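Local coordinates for beta-galactosidase (Geobacillus stearothermophilus, PDB 4OIF), which probably hydrolyses terminal non-reducing beta-D-galactose residues of beta-D-galactosides, as a zinc-binding, trimeric enzyme of glycoside hydrolase family 42, at residues 38-42 and 43-47; 511-515 and 516-520; 599-602 and 603-607. All blocks are in the same frame, centred on the assembly; numbering follows the deposited sequence.

Contact 1: residues 38-42 and 43-47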
ATOM      1  N   GLU A  38     -44.690  -3.179  18.408  1.00 14.44           N
ATOM      2  CA  GLU A  38     -44.641  -3.184  19.866  1.00 15.90           C
ATOM      3  C   GLU A  38     -43.341  -2.565  20.361  1.00 12.70           C
ATOM      4  O   GLU A  38     -43.337  -1.716  21.261  1.00 15.00           O
ATOM      5  CB  GLU A  38     -44.791  -4.616  20.396  1.00 17.39           C
ATOM      6  CG  GLU A  38     -46.107  -5.281  19.980  1.00 11.83           C
ATOM      7  CD  GLU A  38     -46.048  -6.797  19.942  1.00 35.92           C
ATOM      8  OE1 GLU A  38     -44.981  -7.376  20.248  1.00 49.79           O
ATOM      9  OE2 GLU A  38     -47.078  -7.414  19.581  1.00 51.73           O
ATOM     10  N   LEU A  39     -42.231  -2.964  19.753  1.00 10.67           N
ATOM     11  CA  LEU A  39     -40.933  -2.450  20.183  1.00 12.21           C
ATOM     12  C   LEU A  39     -40.769  -0.975  19.797  1.00 13.48           C
ATOM     13  O   LEU A  39     -40.064  -0.213  20.461  1.00  9.12           O
ATOM     14  CB  LEU A  39     -39.802  -3.289  19.599  1.00 11.56           C
ATOM     15  CG  LEU A  39     -39.859  -4.779  19.938  1.00 21.22           C
ATOM     16  CD1 LEU A  39     -38.469  -5.424  19.857  1.00 19.08           C
ATOM     17  CD2 LEU A  39     -40.510  -5.031  21.290  1.00 14.97           C
ATOM     18  N   MET A  40     -41.443  -0.577  18.727  1.00 11.70           N
ATOM     19  CA  MET A  40     -41.473   0.810  18.334  1.00  6.80           C
ATOM     20  C   MET A  40     -42.146   1.602  19.434  1.00 10.40           C
ATOM     21  O   MET A  40     -41.654   2.663  19.830  1.00  8.15           O
ATOM     22  CB  MET A  40     -42.198   0.979  17.006  1.00  9.28           C
ATOM     23  CG  MET A  40     -41.318   0.646  15.816  1.00 14.47           C
ATOM     24  SD  MET A  40     -42.195   0.601  14.248  1.00 11.96           S
ATOM     25  CE  MET A  40     -40.845   0.158  13.141  1.00  8.04           C
ATOM     26  N   LYS A  41     -43.246   1.077  19.969  1.00  6.36           N
ATOM     27  CA  LYS A  41     -43.832   1.756  21.126  1.00 10.93           C
ATOM     28  C   LYS A  41     -42.862   1.784  22.318  1.00  7.89           C
ATOM     29  O   LYS A  41     -42.625   2.834  22.904  1.00  6.56           O
ATOM     30  CB  LYS A  41     -45.161   1.114  21.518  1.00  7.56           C
ATOM     31  CG  LYS A  41     -46.181   1.146  20.371  1.00 13.96           C
ATOM     32  CD  LYS A  41     -47.602   0.941  20.870  1.00 18.61           C
ATOM     33  CE  LYS A  41     -47.712  -0.281  21.759  1.00 19.30           C
ATOM     34  NZ  LYS A  41     -49.086  -0.526  22.276  1.00 18.52           N
ATOM     35  N   LEU A  42     -42.258   0.649  22.646  1.00 10.71           N
ATOM     36  CA  LEU A  42     -41.416   0.606  23.840  1.00 15.21           C
ATOM     37  C   LEU A  42     -40.172   1.491  23.745  1.00 14.71           C
ATOM     38  O   LEU A  42     -39.646   1.930  24.769  1.00 15.08           O
ATOM     39  CB  LEU A  42     -41.003  -0.834  24.157  1.00  7.78           C
ATOM     40  CG  LEU A  42     -42.164  -1.756  24.550  1.00  6.70           C
ATOM     41  CD1 LEU A  42     -41.696  -3.192  24.674  1.00  9.78           C
ATOM     42  CD2 LEU A  42     -42.821  -1.299  25.834  1.00  7.41           C
ATOM     43  N   SER A  43     -39.711   1.764  22.530  1.00 14.00           N
ATOM     44  CA  SER A  43     -38.492   2.560  22.341  1.00 14.85           C
ATOM     45  C   SER A  43     -38.792   4.041  22.139  1.00 10.51           C
ATOM     46  O   SER A  43     -37.876   4.857  21.998  1.00 13.39           O
ATOM     47  CB  SER A  43     -37.682   2.027  21.152  1.00 11.45           C
ATOM     48  OG  SER A  43     -38.462   2.014  19.967  1.00 10.29           O
ATOM     49  N   HIS A  44     -40.078   4.374  22.143  1.00 10.19           N
ATOM     50  CA  HIS A  44     -40.549   5.736  21.897  1.00 16.06           C
ATOM     51  C   HIS A  44     -39.951   6.281  20.606  1.00 11.43           C
ATOM     52  O   HIS A  44     -39.373   7.369  20.568  1.00 13.35           O
ATOM     53  CB  HIS A  44     -40.221   6.652  23.072  1.00 18.43           C
ATOM     54  CG  HIS A  44     -40.562   6.063  24.404  1.00 22.08           C
ATOM     55  ND1 HIS A  44     -41.749   6.329  25.054  1.00 17.34           N
ATOM     56  CD2 HIS A  44     -39.877   5.215  25.205  1.00 15.68           C
ATOM     57  CE1 HIS A  44     -41.775   5.674  26.201  1.00  9.67           C
ATOM     58  NE2 HIS A  44     -40.654   4.989  26.316  1.00 21.15           N
ATOM     59  N   THR A  45     -40.086   5.492  19.552  1.00  7.15           N
ATOM     60  CA  THR A  45     -39.742   5.937  18.221  1.00 11.42           C
ATOM     61  C   THR A  45     -41.016   6.216  17.438  1.00 14.62           C
ATOM     62  O   THR A  45     -42.017   5.535  17.637  1.00 11.48           O
ATOM     63  CB  THR A  45     -38.911   4.894  17.504  1.00 14.73           C
ATOM     64  OG1 THR A  45     -39.492   3.600  17.738  1.00  8.92           O
ATOM     65  CG2 THR A  45     -37.504   4.928  18.039  1.00  6.55           C
ATOM     66  N   ASN A  46     -40.968   7.197  16.539  1.00 14.30           N
ATOM     67  CA  ASN A  46     -42.167   7.686  15.866  1.00 10.85           C
ATOM     68  C   ASN A  46     -42.010   7.887  14.356  1.00 18.62           C
ATOM     69  O   ASN A  46     -42.992   8.043  13.627  1.00 13.26           O
ATOM     70  CB  ASN A  46     -42.605   9.006  16.511  1.00  8.43           C
ATOM     71  CG  ASN A  46     -41.466  10.013  16.614  1.00 12.33           C
ATOM     72  OD1 ASN A  46     -40.760  10.273  15.643  1.00 12.78           O
ATOM     73  ND2 ASN A  46     -41.280  10.577  17.801  1.00 15.29           N
ATOM     74  N   THR A  47     -40.773   7.906  13.886  1.00 16.25           N
ATOM     75  CA  THR A  47     -40.521   8.246  12.495  1.00 10.76           C
ATOM     76  C   THR A  47     -39.602   7.222  11.852  1.00 12.10           C
ATOM     77  O   THR A  47     -38.556   6.873  12.410  1.00  8.46           O
ATOM     78  CB  THR A  47     -39.919   9.649  12.375  1.00 12.47           C
ATOM     79  OG1 THR A  47     -40.797  10.581  13.017  1.00 10.77           O
ATOM     80  CG2 THR A  47     -39.748  10.043  10.907  1.00  9.89           C
TER
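S43 meets the last turn of helix 30-42 twice at one carbonyl. Its OG donates to L39 O at 2.8 Å, while S43 N bonds to the same oxygen at 2.9 Å, the two donors coming from opposite faces of the carbonyl plane. With chi1 at 57°, OG stands between the backbone N and the carbonyl carbon, a torsion that turns it back toward L39 O. An alanine here would remove OG, and L39 O would probably lose one of its two donors and T45 OG1 a possible acceptor. T45 OG1 lies 2.9 Å from S43 OG and 3.2 Å from M40 O; its single proton could serve either.

Backbone bonds close the turn: T45 N to M40 O, and H44 N to K41 O at 3.1 Å. That same K41 O sits over the centre of one face of the H44 imidazole, whose ND1 is bonded to K399. M40 CB packs 3.8 Å from T45 OG1, the two side chains crossing at about a right angle. F388 packs on L39, L42 and S43. Positive phi at H44, together with those two backbone bonds, makes this a Schellman motif, ending the helix of a beta-alpha-beta crossover in the TIM barrel between strands 16-21 and 47-50.

Contact 2: residues 511-515 and 516-520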
ATOM      1  N   LEU A 511      -5.793  28.930 -11.598  1.00 10.27           N
ATOM      2  CA  LEU A 511      -4.781  29.696 -12.302  1.00  8.88           C
ATOM      3  C   LEU A 511      -4.133  30.653 -11.301  1.00  8.99           C
ATOM      4  O   LEU A 511      -4.828  31.357 -10.568  1.00  8.05           O
ATOM      5  CB  LEU A 511      -5.422  30.444 -13.460  1.00 11.26           C
ATOM      6  CG  LEU A 511      -4.885  30.370 -14.882  1.00 22.08           C
ATOM      7  CD1 LEU A 511      -4.327  28.999 -15.213  1.00  8.41           C
ATOM      8  CD2 LEU A 511      -6.021  30.757 -15.843  1.00 10.31           C
ATOM      9  N   ALA A 512      -2.807  30.647 -11.236  1.00  6.79           N
ATOM     10  CA  ALA A 512      -2.082  31.514 -10.309  1.00  8.28           C
ATOM     11  C   ALA A 512      -2.334  33.002 -10.583  1.00 13.73           C
ATOM     12  O   ALA A 512      -2.273  33.440 -11.737  1.00 13.29           O
ATOM     13  CB  ALA A 512      -0.601  31.217 -10.375  1.00  5.63           C
ATOM     14  N   TYR A 513      -2.638  33.763  -9.525  1.00  9.90           N
ATOM     15  CA  TYR A 513      -2.699  35.229  -9.612  1.00  8.22           C
ATOM     16  C   TYR A 513      -1.298  35.743  -9.880  1.00 12.77           C
ATOM     17  O   TYR A 513      -0.330  35.316  -9.241  1.00  8.68           O
ATOM     18  CB  TYR A 513      -3.246  35.864  -8.327  1.00  7.11           C
ATOM     19  CG  TYR A 513      -4.739  35.749  -8.159  1.00  9.38           C
ATOM     20  CD1 TYR A 513      -5.595  36.597  -8.849  1.00 10.03           C
ATOM     21  CD2 TYR A 513      -5.300  34.800  -7.299  1.00 10.67           C
ATOM     22  CE1 TYR A 513      -6.971  36.501  -8.708  1.00 10.38           C
ATOM     23  CE2 TYR A 513      -6.684  34.700  -7.143  1.00  8.51           C
ATOM     24  CZ  TYR A 513      -7.508  35.558  -7.855  1.00 10.83           C
ATOM     25  OH  TYR A 513      -8.873  35.478  -7.730  1.00 10.74           O
ATOM     26  N   LEU A 514      -1.178  36.652 -10.833  1.00  6.23           N
ATOM     27  CA  LEU A 514       0.137  37.070 -11.272  1.00  8.07           C
ATOM     28  C   LEU A 514       0.507  38.426 -10.707  1.00 12.94           C
ATOM     29  O   LEU A 514      -0.356  39.254 -10.426  1.00 10.55           O
ATOM     30  CB  LEU A 514       0.201  37.109 -12.798  1.00 14.06           C
ATOM     31  CG  LEU A 514       0.051  35.809 -13.593  1.00 14.40           C
ATOM     32  CD1 LEU A 514       0.406  36.092 -15.049  1.00  9.22           C
ATOM     33  CD2 LEU A 514       0.915  34.686 -13.030  1.00  7.38           C
ATOM     34  N   GLY A 515       1.801  38.651 -10.537  1.00 14.28           N
ATOM     35  CA  GLY A 515       2.288  39.994 -10.290  1.00 13.02           C
ATOM     36  C   GLY A 515       2.120  40.392  -8.852  1.00 11.75           C
ATOM     37  O   GLY A 515       1.894  41.550  -8.531  1.00 16.22           O
ATOM     38  N   GLY A 516       2.228  39.409  -7.975  1.00 19.81           N
ATOM     39  CA  GLY A 516       2.088  39.666  -6.564  1.00 12.90           C
ATOM     40  C   GLY A 516       0.655  39.488  -6.136  1.00 13.34           C
ATOM     41  O   GLY A 516      -0.236  39.253  -6.942  1.00 12.32           O
ATOM     42  N   TRP A 517       0.435  39.601  -4.842  1.00 15.46           N
ATOM     43  CA  TRP A 517      -0.896  39.456  -4.290  1.00 13.80           C
ATOM     44  C   TRP A 517      -1.965  40.361  -4.811  1.00 18.45           C
ATOM     45  O   TRP A 517      -1.697  41.513  -5.158  1.00 24.19           O
ATOM     46  CB  TRP A 517      -0.825  39.598  -2.788  1.00 34.47           C
ATOM     47  CG  TRP A 517      -0.998  38.306  -2.380  1.00 39.91           C
ATOM     48  CD1 TRP A 517      -0.416  37.217  -2.947  1.00 75.97           C
ATOM     49  CD2 TRP A 517      -1.911  37.839  -1.411  1.00 24.18           C
ATOM     50  NE1 TRP A 517      -0.882  36.093  -2.353  1.00 81.95           N
ATOM     51  CE2 TRP A 517      -1.810  36.445  -1.409  1.00 42.37           C
ATOM     52  CE3 TRP A 517      -2.774  38.463  -0.514  1.00 46.51           C
ATOM     53  CZ2 TRP A 517      -2.512  35.678  -0.554  1.00 41.85           C
ATOM     54  CZ3 TRP A 517      -3.487  37.692   0.328  1.00 50.99           C
ATOM     55  CH2 TRP A 517      -3.362  36.314   0.306  1.00 44.03           C
ATOM     56  N   HIS A 518      -3.182  39.825  -4.857  1.00 16.03           N
ATOM     57  CA  HIS A 518      -4.293  40.592  -5.385  1.00 16.78           C
ATOM     58  C   HIS A 518      -4.373  41.887  -4.609  1.00 17.71           C
ATOM     59  O   HIS A 518      -4.323  41.888  -3.374  1.00 14.51           O
ATOM     60  CB  HIS A 518      -5.618  39.832  -5.307  1.00  9.26           C
ATOM     61  CG  HIS A 518      -6.762  40.555  -5.953  1.00 13.62           C
ATOM     62  ND1 HIS A 518      -7.252  41.753  -5.480  1.00 12.90           N
ATOM     63  CD2 HIS A 518      -7.512  40.250  -7.041  1.00 13.32           C
ATOM     64  CE1 HIS A 518      -8.255  42.152  -6.241  1.00 16.90           C
ATOM     65  NE2 HIS A 518      -8.433  41.258  -7.196  1.00 14.02           N
ATOM     66  N   GLN A 519      -4.448  42.976  -5.366  1.00 14.07           N
ATOM     67  CA  GLN A 519      -4.497  44.339  -4.856  1.00 22.97           C
ATOM     68  C   GLN A 519      -5.430  44.523  -3.658  1.00 16.84           C
ATOM     69  O   GLN A 519      -5.042  45.109  -2.642  1.00 18.25           O
ATOM     70  CB  GLN A 519      -4.928  45.283  -5.984  1.00 19.98           C
ATOM     71  CG  GLN A 519      -5.090  46.733  -5.559  1.00 53.63           C
ATOM     72  CD  GLN A 519      -5.414  47.633  -6.730  1.00 60.01           C
ATOM     73  OE1 GLN A 519      -5.346  47.206  -7.885  1.00 61.92           O
ATOM     74  NE2 GLN A 519      -5.770  48.885  -6.443  1.00 49.73           N
ATOM     75  N   ASP A 520      -6.658  44.024  -3.802  1.00 15.48           N
ATOM     76  CA  ASP A 520      -7.688  44.158  -2.779  1.00 19.51           C
ATOM     77  C   ASP A 520      -7.249  43.545  -1.459  1.00 19.00           C
ATOM     78  O   ASP A 520      -7.360  44.184  -0.418  1.00 19.41           O
ATOM     79  CB  ASP A 520      -8.997  43.514  -3.232  1.00 17.56           C
ATOM     80  CG  ASP A 520      -9.748  44.355  -4.258  1.00 21.76           C
ATOM     81  OD1 ASP A 520      -9.341  45.510  -4.500  1.00 16.93           O
ATOM     82  OD2 ASP A 520     -10.765  43.858  -4.805  1.00 21.21           O
TER
HETATM   83  O   HOH W   1       1.660  36.492  -8.099  1.00 11.65           O
HETATM   84  O   HOH W   2      -2.461  39.582  -8.173  1.00 19.41           O
HETATM   85  O   HOH W   3      -0.469  43.501  -7.282  1.00 33.42           O
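The rings of Y513 and H518 meet across the G515-G516 turn and make the close side-chain part of this contact. The pair is an offset edge-to-face arrangement: the imidazole turns an edge toward the phenol face, with the planes at 85° and the ring centroids 6.0 Å apart. Nearest are Y513 CE1 and H518 CD2, 4.1 Å from one another. H518 has its CG anti to the backbone N (chi1 -175°), which swings the ring toward Y513. Its ND1 accepts from D520 N at 2.9 Å, the donor lying close to the ring plane, and its NE2 is bonded to E481; bonds at both nitrogens fix the imidazole in its rotation. Y513 OH is bonded to the carbonyl of V479, and I484 of helix 481-492 packs on both rings.

The turn itself is looser and is bridged by water. One water donates to Y513 O and accepts from G516 N; a second donates to L514 O and, at 2.6 Å, to G516 O; a third reaches W517 O and, weakly, G515 O. Both glycines have positive phi, and a beta carbon on G516 would fall 2.5 Å from G515 O. L514, directed away from 516-520, packs on H379 of the second subunit, and R366 of the second subunit donates to A512 O. The arrangement is that of a helix N-cap inside the trimerisation domain: H518 is the N-cap residue of helix 519-525, and its ND1 makes the capping bond to D520 N.

Contact 3: residues 599-602 and 603-607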
ATOM      1  N   GLU A 599       0.576  26.030  17.319  1.00 10.04           N
ATOM      2  CA  GLU A 599      -0.082  25.202  18.335  1.00  9.55           C
ATOM      3  C   GLU A 599      -1.414  25.776  18.836  1.00  7.11           C
ATOM      4  O   GLU A 599      -1.708  26.957  18.650  1.00  9.24           O
ATOM      5  CB  GLU A 599       0.851  25.011  19.519  1.00  6.27           C
ATOM      6  CG  GLU A 599       1.313  26.328  20.126  1.00 15.83           C
ATOM      7  CD  GLU A 599       2.113  26.123  21.393  1.00 16.11           C
ATOM      8  OE1 GLU A 599       3.283  26.566  21.438  1.00 10.51           O
ATOM      9  OE2 GLU A 599       1.571  25.516  22.339  1.00 13.56           O
ATOM     10  N   ASP A 600      -2.209  24.921  19.473  1.00 10.70           N
ATOM     11  CA  ASP A 600      -3.543  25.272  19.974  1.00 12.39           C
ATOM     12  C   ASP A 600      -3.601  26.548  20.818  1.00  9.42           C
ATOM     13  O   ASP A 600      -4.516  27.381  20.680  1.00  8.29           O
ATOM     14  CB  ASP A 600      -4.087  24.116  20.803  1.00  9.21           C
ATOM     15  CG  ASP A 600      -4.536  22.945  19.957  1.00 12.92           C
ATOM     16  OD1 ASP A 600      -4.918  23.146  18.783  1.00 24.69           O
ATOM     17  OD2 ASP A 600      -4.536  21.816  20.484  1.00 21.56           O
ATOM     18  N   GLN A 601      -2.621  26.690  21.698  1.00  6.99           N
ATOM     19  CA  GLN A 601      -2.613  27.779  22.651  1.00  7.74           C
ATOM     20  C   GLN A 601      -2.586  29.110  21.924  1.00  9.48           C
ATOM     21  O   GLN A 601      -3.178  30.088  22.394  1.00  7.15           O
ATOM     22  CB  GLN A 601      -1.418  27.666  23.607  1.00 19.70           C
ATOM     23  CG  GLN A 601      -1.535  28.564  24.828  1.00 18.19           C
ATOM     24  CD  GLN A 601      -2.835  28.321  25.581  1.00 30.06           C
ATOM     25  OE1 GLN A 601      -3.240  27.173  25.783  1.00 22.18           O
ATOM     26  NE2 GLN A 601      -3.509  29.402  25.975  1.00 17.06           N
ATOM     27  N   PHE A 602      -1.918  29.150  20.771  1.00 11.78           N
ATOM     28  CA  PHE A 602      -1.886  30.392  20.001  1.00 10.09           C
ATOM     29  C   PHE A 602      -3.283  30.813  19.614  1.00  9.77           C
ATOM     30  O   PHE A 602      -3.656  31.961  19.819  1.00 13.33           O
ATOM     31  CB  PHE A 602      -1.047  30.299  18.728  1.00  7.48           C
ATOM     32  CG  PHE A 602      -1.171  31.531  17.859  1.00  9.58           C
ATOM     33  CD1 PHE A 602      -0.457  32.678  18.157  1.00 12.74           C
ATOM     34  CD2 PHE A 602      -2.030  31.558  16.782  1.00  7.14           C
ATOM     35  CE1 PHE A 602      -0.585  33.818  17.377  1.00 13.49           C
ATOM     36  CE2 PHE A 602      -2.157  32.699  16.005  1.00 10.56           C
ATOM     37  CZ  PHE A 602      -1.435  33.826  16.305  1.00  8.46           C
ATOM     38  N   HIS A 603      -4.047  29.889  19.042  1.00  7.79           N
ATOM     39  CA  HIS A 603      -5.397  30.220  18.613  1.00  9.42           C
ATOM     40  C   HIS A 603      -6.252  30.585  19.814  1.00 10.86           C
ATOM     41  O   HIS A 603      -7.071  31.510  19.742  1.00 11.19           O
ATOM     42  CB  HIS A 603      -6.010  29.062  17.824  1.00  5.93           C
ATOM     43  CG  HIS A 603      -5.219  28.704  16.607  1.00 10.59           C
ATOM     44  ND1 HIS A 603      -4.644  27.468  16.430  1.00 13.94           N
ATOM     45  CD2 HIS A 603      -4.864  29.442  15.528  1.00 15.13           C
ATOM     46  CE1 HIS A 603      -3.980  27.453  15.286  1.00  9.47           C
ATOM     47  NE2 HIS A 603      -4.101  28.638  14.717  1.00 11.52           N
ATOM     48  N   ARG A 604      -6.040  29.885  20.924  1.00  7.71           N
ATOM     49  CA  ARG A 604      -6.750  30.236  22.140  1.00 10.10           C
ATOM     50  C   ARG A 604      -6.509  31.704  22.500  1.00 12.38           C
ATOM     51  O   ARG A 604      -7.459  32.459  22.675  1.00 13.03           O
ATOM     52  CB  ARG A 604      -6.341  29.323  23.287  1.00 10.83           C
ATOM     53  CG  ARG A 604      -6.832  27.893  23.137  1.00  9.61           C
ATOM     54  CD  ARG A 604      -6.753  27.157  24.464  1.00  8.76           C
ATOM     55  NE  ARG A 604      -7.000  25.739  24.292  1.00 13.41           N
ATOM     56  CZ  ARG A 604      -6.046  24.815  24.249  1.00 21.53           C
ATOM     57  NH1 ARG A 604      -4.767  25.156  24.390  1.00 13.82           N
ATOM     58  NH2 ARG A 604      -6.376  23.545  24.078  1.00 19.77           N
ATOM     59  N   ASP A 605      -5.248  32.125  22.559  1.00 11.77           N
ATOM     60  CA  ASP A 605      -4.919  33.487  22.987  1.00 10.16           C
ATOM     61  C   ASP A 605      -5.355  34.568  21.960  1.00 13.06           C
ATOM     62  O   ASP A 605      -5.989  35.594  22.307  1.00 16.64           O
ATOM     63  CB  ASP A 605      -3.416  33.566  23.283  1.00  7.21           C
ATOM     64  CG  ASP A 605      -2.982  32.632  24.445  1.00 12.37           C
ATOM     65  OD1 ASP A 605      -3.847  32.135  25.192  1.00 13.75           O
ATOM     66  OD2 ASP A 605      -1.772  32.394  24.629  1.00  6.15           O
ATOM     67  N   PHE A 606      -5.038  34.309  20.697  1.00 11.54           N
ATOM     68  CA  PHE A 606      -5.365  35.190  19.583  1.00 13.62           C
ATOM     69  C   PHE A 606      -6.869  35.464  19.524  1.00  9.50           C
ATOM     70  O   PHE A 606      -7.356  36.627  19.514  1.00 11.31           O
ATOM     71  CB  PHE A 606      -4.870  34.551  18.268  1.00 10.20           C
ATOM     72  CG  PHE A 606      -5.102  35.399  17.053  1.00  5.56           C
ATOM     73  CD1 PHE A 606      -4.172  36.352  16.668  1.00  6.62           C
ATOM     74  CD2 PHE A 606      -6.259  35.259  16.304  1.00  5.26           C
ATOM     75  CE1 PHE A 606      -4.398  37.155  15.546  1.00  5.79           C
ATOM     76  CE2 PHE A 606      -6.485  36.058  15.196  1.00  7.62           C
ATOM     77  CZ  PHE A 606      -5.548  37.009  14.820  1.00  1.89           C
ATOM     78  N   TYR A 607      -7.611  34.366  19.498  1.00 15.17           N
ATOM     79  CA  TYR A 607      -9.050  34.468  19.377  1.00 20.49           C
ATOM     80  C   TYR A 607      -9.684  34.925  20.683  1.00 20.05           C
ATOM     81  O   TYR A 607     -10.786  35.454  20.673  1.00 17.99           O
ATOM     82  CB  TYR A 607      -9.648  33.142  18.910  1.00 13.35           C
ATOM     83  CG  TYR A 607      -9.448  32.918  17.427  1.00 11.25           C
ATOM     84  CD1 TYR A 607      -9.941  33.827  16.498  1.00 12.05           C
ATOM     85  CD2 TYR A 607      -8.761  31.812  16.957  1.00  8.00           C
ATOM     86  CE1 TYR A 607      -9.757  33.638  15.143  1.00 13.17           C
ATOM     87  CE2 TYR A 607      -8.569  31.615  15.600  1.00 10.59           C
ATOM     88  CZ  TYR A 607      -9.074  32.525  14.702  1.00 11.13           C
ATOM     89  OH  TYR A 607      -8.890  32.324  13.361  1.00 10.14           O
TER
HETATM   90  O   HOH W   4      -6.438  25.344  17.811  1.00 15.59           O
HETATM   91  O   HOH W   5      -4.590  21.414  23.296  1.00 16.94           O
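F602 turns the edge of its ring toward the face of H603, an offset edge-to-face pair with planes at 77° and centroids 5.6 Å apart. One turn on, F606 lies alongside F602 and points the same way. The two rings are inclined by only 27° but slid apart, so that F602 CZ meets F606 CD1 at 3.7 Å and F606 CB makes a CH-pi contact over the F602 face, 4.2 Å from its centroid.

A polar row runs along another side of the helix. Q601 starts with CG anti to the backbone N (chi1 -166°) and bends at chi2, which brings its amide between R604 and D605. R604 NH1 donates to Q601 OE1 at 2.9 Å, arriving above the amide plane, and Q601 NE2 gives to D605 OD1 at 2.9 Å from above the carboxylate plane; D605 OD2 is hydrogen-bonded to Y550 OH. D600 CB lies over one guanidinium face, and a water joins D600 OD2 to R604 NH2.

Helix 600-613 lies between helix 438-451 and the mixed sheet: R447 and E451 form salt bridges with D600 and R604, whereas Y545, Y550 and V581, on strands 541-545, 548-553 and 579-586, meet F602.

The three contacts follow one another along the chain, and none touches another. Contact 1 belongs to the TIM-barrel domain, on the opposite side of the chain's centre from contact 2; their centres are about 59 Å apart. Contacts 2 and 3 share the trimerisation domain, with nearest atoms about 15 Å apart: contact 2 runs from the loop after strand 496-500 into the start of helix 519-525, and V498 of that strand is packed upon by the helix of contact 3. Contact 3 is about 46 Å, centre to centre, from contact 1. Each illustrates a different stage of a helix: its end, its start and its first turns. Only contact 2 touches another subunit, so it alone joins local structure to the trimer.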